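Local coordinates for protein vestitone reductase (Medicago sativa, PDB 2P4H) that catalyses the stereospecific NADPH-dependent reduction of (3R)-vestitone to an isoflavan-4-ol, the penultimate step in making the defence phytoalexin medicarpin, at residues A[251-256]-A[286-291]. Numbering follows the deposited sequence.
Sequences PFIVPI and LPDLNT
Ile253 faces Asp288 with 5.5 Å between their CA atoms, and Pro251 lies nearest Thr291, as residues 251-253 run at 158° to 286-291, nearly antiparallel in direction. Both segments belong to the part of this extended short-chain reductase that follows the last strand of the parallel Rossmann sheet: 252-255 pairs antiparallel with strand 219-226, whereas 288-289 pairs with 138-139, so the contact joins two small sheets. The direct contacts are van der Waals and centre on Ile253, which points toward 286-291. With Ile253 CG1 anti to the backbone N (chi1 -176°), that carbon lies 3.9 Å from Asp288 CB. Ile253 CD1 continues past it to the preceding carbonyls, 3.7 Å from Leu286 O and 3.8 Å from Pro287 O. These oxygens are hydrogen-bonded elsewhere, to Arg221 and His223 respectively. The Asp288 carboxylate flanks the branch point, OD1 standing 3.8 Å from Ile253 CB, and Ile253 CG2 touches Asp288 CG. An alanine in place of Ile253 would probably open a gap beside Asp288 CB and the two carbonyls, leaving the carboxylate less firmly packed on that flank. A water supplies the polar link: it accepts from Leu289 N and sits within donating distance of both Phe252 O and Asp288 OD1, but nearby acceptors outnumber its protons, so the two donations cannot be assumed to hold at once. At the other end Thr291 OG1 approaches Pro251 N without bonding to it; the hydroxyl is instead hydrogen-bonded with Ser250 N, and Thr291 OG1 donates to Leu289 O over 2.9 Å, the donor standing 15° from the carbonyl plane.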
loop_
_atom_site.group_PDB
_atom_site.type_symbol
_atom_site.label_atom_id
_atom_site.label_comp_id
_atom_site.label_asym_id
_atom_site.label_seq_id
_atom_site.Cartn_x
_atom_site.Cartn_y
_atom_site.Cartn_z
ATOM N N PRO A 251 -11.204 0.017 4.259
ATOM C CA PRO A 251 -12.614 0.361 4.477
ATOM C C PRO A 251 -13.658 -0.363 3.643
ATOM O O PRO A 251 -14.845 -0.337 3.979
ATOM C CB PRO A 251 -12.636 1.862 4.216
ATOM C CG PRO A 251 -11.658 1.996 3.088
ATOM C CD PRO A 251 -10.507 1.107 3.547
ATOM N N PHE A 252 -13.233 -1.006 2.562
ATOM C CA PHE A 252 -14.179 -1.679 1.685
ATOM C C PHE A 252 -13.974 -3.182 1.547
ATOM O O PHE A 252 -12.843 -3.671 1.541
ATOM C CB PHE A 252 -14.119 -1.078 0.267
ATOM C CG PHE A 252 -14.056 0.429 0.222
ATOM C CD1 PHE A 252 -14.923 1.210 0.983
ATOM C CD2 PHE A 252 -13.155 1.064 -0.630
ATOM C CE1 PHE A 252 -14.891 2.608 0.891
ATOM C CE2 PHE A 252 -13.120 2.455 -0.729
ATOM C CZ PHE A 252 -13.990 3.227 0.032
ATOM N N ILE A 253 -15.082 -3.908 1.443
ATOM C CA ILE A 253 -15.052 -5.344 1.193
ATOM C C ILE A 253 -16.104 -5.463 0.090
ATOM O O ILE A 253 -17.289 -5.174 0.291
ATOM C CB ILE A 253 -15.353 -6.186 2.465
ATOM C CG1 ILE A 253 -15.194 -7.670 2.130
ATOM C CG2 ILE A 253 -16.718 -5.857 3.040
ATOM C CD1 ILE A 253 -13.787 -8.048 1.666
ATOM N N VAL A 254 -15.640 -5.863 -1.090
ATOM C CA VAL A 254 -16.476 -5.889 -2.281
ATOM C C VAL A 254 -16.624 -7.189 -3.055
ATOM O O VAL A 254 -15.704 -7.611 -3.760
ATOM C CB VAL A 254 -15.954 -4.816 -3.273
ATOM C CG1 VAL A 254 -16.939 -4.617 -4.409
ATOM C CG2 VAL A 254 -15.688 -3.506 -2.529
ATOM N N PRO A 255 -17.791 -7.839 -2.942
ATOM C CA PRO A 255 -18.000 -9.087 -3.680
ATOM C C PRO A 255 -18.024 -8.728 -5.164
ATOM O O PRO A 255 -18.490 -7.649 -5.536
ATOM C CB PRO A 255 -19.366 -9.557 -3.190
ATOM C CG PRO A 255 -19.439 -9.008 -1.795
ATOM C CD PRO A 255 -18.875 -7.613 -1.968
ATOM N N ILE A 256 -17.539 -9.621 -6.015
ATOM C CA ILE A 256 -17.515 -9.335 -7.442
ATOM C C ILE A 256 -18.929 -9.105 -8.002
ATOM O O ILE A 256 -19.104 -8.382 -8.984
ATOM C CB ILE A 256 -16.773 -10.470 -8.208
ATOM C CG1 ILE A 256 -16.417 -10.004 -9.619
ATOM C CG2 ILE A 256 -17.610 -11.736 -8.226
ATOM C CD1 ILE A 256 -15.384 -10.889 -10.299
ATOM N N LEU A 286 -11.692 -13.010 -0.496
ATOM C CA LEU A 286 -10.790 -12.454 0.507
ATOM C C LEU A 286 -11.507 -11.957 1.750
ATOM O O LEU A 286 -12.667 -11.564 1.699
ATOM C CB LEU A 286 -9.967 -11.322 -0.104
ATOM C CG LEU A 286 -9.123 -11.749 -1.305
ATOM C CD1 LEU A 286 -8.452 -10.529 -1.911
ATOM C CD2 LEU A 286 -8.091 -12.780 -0.871
ATOM N N PRO A 287 -10.811 -11.969 2.896
ATOM C CA PRO A 287 -11.395 -11.518 4.157
ATOM C C PRO A 287 -11.512 -10.008 4.267
ATOM O O PRO A 287 -10.761 -9.260 3.638
ATOM C CB PRO A 287 -10.433 -12.085 5.197
ATOM C CG PRO A 287 -9.118 -11.998 4.497
ATOM C CD PRO A 287 -9.448 -12.491 3.103
ATOM N N ASP A 288 -12.478 -9.573 5.065
ATOM C CA ASP A 288 -12.686 -8.160 5.330
ATOM C C ASP A 288 -11.642 -7.818 6.398
ATOM O O ASP A 288 -11.583 -8.469 7.445
ATOM C CB ASP A 288 -14.112 -7.954 5.865
ATOM C CG ASP A 288 -14.421 -6.504 6.215
ATOM O OD1 ASP A 288 -13.669 -5.596 5.806
ATOM O OD2 ASP A 288 -15.444 -6.274 6.894
ATOM N N LEU A 289 -10.787 -6.838 6.119
ATOM C CA LEU A 289 -9.771 -6.430 7.083
ATOM C C LEU A 289 -10.386 -5.284 7.889
ATOM O O LEU A 289 -10.316 -4.117 7.497
ATOM C CB LEU A 289 -8.491 -5.991 6.356
ATOM C CG LEU A 289 -7.989 -6.973 5.284
ATOM C CD1 LEU A 289 -6.688 -6.459 4.686
ATOM C CD2 LEU A 289 -7.776 -8.358 5.885
ATOM N N ASN A 290 -11.011 -5.653 9.007
ATOM C CA ASN A 290 -11.703 -4.725 9.904
ATOM C C ASN A 290 -10.848 -3.501 10.201
ATOM O O ASN A 290 -9.769 -3.610 10.773
ATOM C CB ASN A 290 -12.062 -5.459 11.198
ATOM C CG ASN A 290 -13.113 -4.739 12.017
ATOM O OD1 ASN A 290 -13.672 -5.313 12.960
ATOM N ND2 ASN A 290 -13.390 -3.487 11.675
ATOM N N THR A 291 -11.352 -2.334 9.819
ATOM C CA THR A 291 -10.621 -1.089 9.986
ATOM C C THR A 291 -11.142 -0.230 11.146
ATOM O O THR A 291 -10.892 0.976 11.231
ATOM C CB THR A 291 -10.616 -0.369 8.611
ATOM O OG1 THR A 291 -9.918 -1.214 7.684
ATOM C CG2 THR A 291 -9.922 0.975 8.653
HETATM O O HOH W 1 -11.852 -5.107 3.820
#